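Local coordinates for protein adenosine deaminase 1 (Arthrobacter aurescens, PDB 3RYS) that probably deaminates adenine to hypoxanthine by hydrolysis, using one bound zinc ion per subunit, as part of purine salvage, at residues L244-P248 and L249-R253; E334-K337 and A338-P342. All coordinates share one frame; numbering follows the deposited sequence.

Contact 1 (L244-P248 and L249-R253)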
# COMPACT_ATOMS: atom_id res chain seq x y z
N LEU A 244 3.55 -1.23 -11.50
CA LEU A 244 3.83 -2.24 -10.48
C LEU A 244 4.25 -1.58 -9.17
O LEU A 244 5.30 -0.94 -9.09
CB LEU A 244 4.92 -3.21 -10.97
CG LEU A 244 4.46 -4.57 -11.50
CD1 LEU A 244 3.41 -4.44 -12.59
CD2 LEU A 244 5.65 -5.39 -12.00
N THR A 245 3.42 -1.72 -8.14
CA THR A 245 3.72 -1.09 -6.86
C THR A 245 4.63 -1.96 -5.98
O THR A 245 4.17 -2.67 -5.08
CB THR A 245 2.44 -0.64 -6.13
OG1 THR A 245 1.63 -1.78 -5.80
CG2 THR A 245 1.63 0.29 -7.02
N VAL A 246 5.93 -1.90 -6.25
CA VAL A 246 6.92 -2.69 -5.52
C VAL A 246 7.13 -2.19 -4.09
O VAL A 246 7.13 -0.98 -3.83
CB VAL A 246 8.28 -2.70 -6.24
CG1 VAL A 246 9.26 -3.63 -5.51
CG2 VAL A 246 8.11 -3.11 -7.69
N CYS A 247 7.31 -3.13 -3.16
CA CYS A 247 7.55 -2.80 -1.76
C CYS A 247 8.79 -3.54 -1.26
O CYS A 247 8.68 -4.66 -0.75
CB CYS A 247 6.34 -3.17 -0.91
SG CYS A 247 4.75 -2.62 -1.59
N PRO A 248 9.97 -2.92 -1.42
CA PRO A 248 11.28 -3.54 -1.15
C PRO A 248 11.42 -4.14 0.25
O PRO A 248 11.68 -5.34 0.37
CB PRO A 248 12.26 -2.39 -1.35
CG PRO A 248 11.54 -1.47 -2.32
CD PRO A 248 10.10 -1.55 -1.94
N LEU A 249 11.27 -3.32 1.28
CA LEU A 249 11.41 -3.79 2.66
C LEU A 249 10.35 -4.83 3.01
O LEU A 249 10.62 -5.78 3.74
CB LEU A 249 11.33 -2.62 3.63
CG LEU A 249 12.46 -1.60 3.55
CD1 LEU A 249 12.33 -0.57 4.67
CD2 LEU A 249 13.81 -2.31 3.60
N SER A 250 9.14 -4.63 2.50
CA SER A 250 8.07 -5.59 2.75
C SER A 250 8.49 -7.00 2.29
O SER A 250 8.39 -7.97 3.05
CB SER A 250 6.79 -5.14 2.05
OG SER A 250 5.76 -6.09 2.23
N ASN A 251 8.96 -7.09 1.05
CA ASN A 251 9.37 -8.36 0.47
C ASN A 251 10.49 -9.04 1.25
O ASN A 251 10.53 -10.26 1.38
CB ASN A 251 9.78 -8.18 -1.00
CG ASN A 251 8.65 -7.63 -1.85
OD1 ASN A 251 7.48 -7.76 -1.51
ND2 ASN A 251 9.01 -7.00 -2.97
N VAL A 252 11.41 -8.23 1.78
CA VAL A 252 12.51 -8.76 2.56
C VAL A 252 12.01 -9.30 3.90
O VAL A 252 12.30 -10.44 4.27
CB VAL A 252 13.62 -7.71 2.80
CG1 VAL A 252 14.59 -8.21 3.86
CG2 VAL A 252 14.36 -7.43 1.51
N ARG A 253 11.24 -8.48 4.62
CA ARG A 253 10.79 -8.85 5.95
C ARG A 253 9.77 -9.98 5.95
O ARG A 253 9.55 -10.62 6.98
CB ARG A 253 10.26 -7.62 6.69
CG ARG A 253 11.34 -6.69 7.21
CD ARG A 253 12.05 -7.28 8.42
NE ARG A 253 11.13 -7.49 9.53
CZ ARG A 253 10.78 -6.55 10.42
NH1 ARG A 253 9.93 -6.84 11.38
NH2 ARG A 253 11.29 -5.32 10.34
O HOH W 1 6.72 -5.92 -4.04

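Contact 2 (E334-K337 and A338-P342)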
# COMPACT_ATOMS: atom_id res chain seq x y z
N GLU A 334 12.80 19.37 -10.14
CA GLU A 334 13.57 20.22 -9.30
C GLU A 334 14.43 19.45 -8.36
O GLU A 334 15.55 19.76 -8.20
CB GLU A 334 12.67 21.17 -8.52
CG GLU A 334 12.22 22.36 -9.26
CD GLU A 334 13.23 22.92 -10.23
OE1 GLU A 334 14.23 23.49 -9.79
OE2 GLU A 334 13.00 22.81 -11.44
N TRP A 335 13.90 18.45 -7.73
CA TRP A 335 14.67 17.68 -6.76
C TRP A 335 15.95 17.12 -7.39
O TRP A 335 17.01 17.15 -6.77
CB TRP A 335 13.83 16.54 -6.17
CG TRP A 335 14.60 15.66 -5.24
CD1 TRP A 335 14.90 15.90 -3.93
CD2 TRP A 335 15.18 14.38 -5.55
NE1 TRP A 335 15.63 14.86 -3.41
CE2 TRP A 335 15.81 13.91 -4.38
CE3 TRP A 335 15.22 13.59 -6.71
CZ2 TRP A 335 16.48 12.68 -4.33
CZ3 TRP A 335 15.88 12.37 -6.65
CH2 TRP A 335 16.50 11.93 -5.47
N VAL A 336 15.84 16.63 -8.62
CA VAL A 336 16.99 16.08 -9.33
C VAL A 336 18.05 17.14 -9.60
O VAL A 336 19.24 16.91 -9.36
CB VAL A 336 16.56 15.48 -10.68
CG1 VAL A 336 17.78 15.04 -11.47
CG2 VAL A 336 15.63 14.32 -10.45
N LYS A 337 17.63 18.31 -10.02
CA LYS A 337 18.53 19.37 -10.31
C LYS A 337 19.21 19.91 -9.12
O LYS A 337 20.33 20.30 -9.17
CB LYS A 337 17.78 20.49 -10.96
CG LYS A 337 17.53 20.29 -12.36
CD LYS A 337 16.73 21.38 -12.81
CE LYS A 337 16.04 21.03 -14.05
NZ LYS A 337 15.88 22.20 -14.89
N ALA A 338 18.50 19.94 -8.03
CA ALA A 338 19.06 20.37 -6.79
C ALA A 338 19.94 19.30 -6.13
O ALA A 338 20.68 19.57 -5.25
CB ALA A 338 17.97 20.74 -5.88
N SER A 339 19.84 18.08 -6.60
CA SER A 339 20.34 16.94 -5.90
C SER A 339 21.50 16.27 -6.56
O SER A 339 21.97 15.30 -6.08
CB SER A 339 19.23 15.90 -5.77
OG SER A 339 18.50 16.11 -4.61
N VAL A 340 21.97 16.75 -7.69
CA VAL A 340 23.13 16.12 -8.29
C VAL A 340 24.32 16.99 -8.09
O VAL A 340 24.18 18.20 -7.98
CB VAL A 340 22.99 15.84 -9.75
CG1 VAL A 340 21.88 14.88 -10.01
CG2 VAL A 340 22.86 17.11 -10.54
N THR A 341 25.50 16.36 -8.06
CA THR A 341 26.77 17.02 -7.80
C THR A 341 27.19 17.93 -8.91
O THR A 341 27.25 17.52 -10.01
CB THR A 341 27.91 16.02 -7.66
OG1 THR A 341 27.39 14.76 -7.27
CG2 THR A 341 28.90 16.49 -6.65
N PRO A 342 27.50 19.15 -8.59
CA PRO A 342 27.90 20.12 -9.59
C PRO A 342 29.02 19.64 -10.49
O PRO A 342 30.00 19.10 -10.02
CB PRO A 342 28.33 21.32 -8.76
CG PRO A 342 27.65 21.18 -7.51
CD PRO A 342 27.42 19.74 -7.25

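Contact 1 (L244-P248 and L249-R253)
One water ties the side chain of Asn251 to the backbone of Cys247, one helical turn earlier. It accepts from Asn251 ND2 at 2.7 Å and from Cys247 N at 3.0 Å. The amide lies back along the chain, because a chi1 of -60° swings CG away from the carbonyl carbon and toward its own N. ND2 has a second acceptor, His263 NE2 in a following loop. Two partners thus fix how the buried amide is turned. Val246 CG1 comes within 4.2 Å of Asn251 ND2 and adds a methyl contact beside this polar group.

The backbone joins the same two residues. Asn251 N donates to Cys247 O at 3.0 Å. Val252 N makes the next bond, to Pro248 O at 3.2 Å. With these bonds the chain enters helix 248-253, and Cys247 is its N-cap residue. Strand 244-246 is the seventh of the eight parallel strands of the TIM barrel of this deaminase family. Cys247 links its C-terminal end to the short helix.

Ser250 approaches Cys247 with carbon, CB to CB at 3.6 Å. Its hydroxyl leads elsewhere. With chi1 at 177°, OG extends opposite the backbone N and hydrogen-bonds to OD1 of Asp280, a zinc ligand that also binds adenine. Cys247 rests on the zinc ligand His19, and Thr245 OG1 hydrogen-bonds to His19 ND1 and to Asp222 OD1. Ser250 and Thr245 are second-shell residues, and their bonds are consistent with positioning the metal ligands. Pro248, as the first residue of the helix, has no backbone N-H to offer; its ring packs on Val277 of the neighbouring strand 275-277.

Contact 2 (E334-K337 and A338-P342)
Ala338 closes back on Glu334 near the C-terminal end of the long helix that starts at residue 322. Its N donates to Glu334 O at 3.0 Å, and its CB lies 3.5 Å from Glu334 O. Lys337, just before it, is exposed, and Lys337 CB lies 3.1 Å from Ala338 N.

Ser339 departs from that pattern. Its N bonds to Val336 O at 3.1 Å and stands well above the carbonyl plane (72° out of it). This i to i-3 bond is tighter than the i to i-4 bond of Ala338. As modelled, the Ser339 hydroxyl sits over one face of the Trp335 indole, offset toward the rim, though its exact placement is uncertain. Trp335 NE1 hydrogen-bonds instead to Thr11 OG1 in the N-terminal segment. The ring also packs on Val304 and Gln307 of helix 304-317. Further on, Val340 CG1 reaches Val336 CG1 at 4.4 Å, an apolar contact beside the same helix.

The exposed side of this chain end therefore holds by backbone bonds, while the indole N-H, bonded to Thr11, ties the helix end to the N-terminal segment.

Contact 1 comes first along the chain and closes before contact 2 opens. The two do not touch: their centres are 27 Å apart and their nearest atoms about 15 Å. Contact 1 borders the active site. The side chain of Ser250 lies about 4 Å from the bound adenine, and that of Cys247 about 5 Å from the zinc ion. Contact 2 lies away from the annotated sites, its centre 28 Å from the centre of the chain against 10 Å for contact 1. Residues 244-253 thus belong to the catalytic end of the barrel, whereas 334-342 belong to the outer surface, where the modelled ends of the chain come together through a Thr341 OG1 to Thr8 N hydrogen bond.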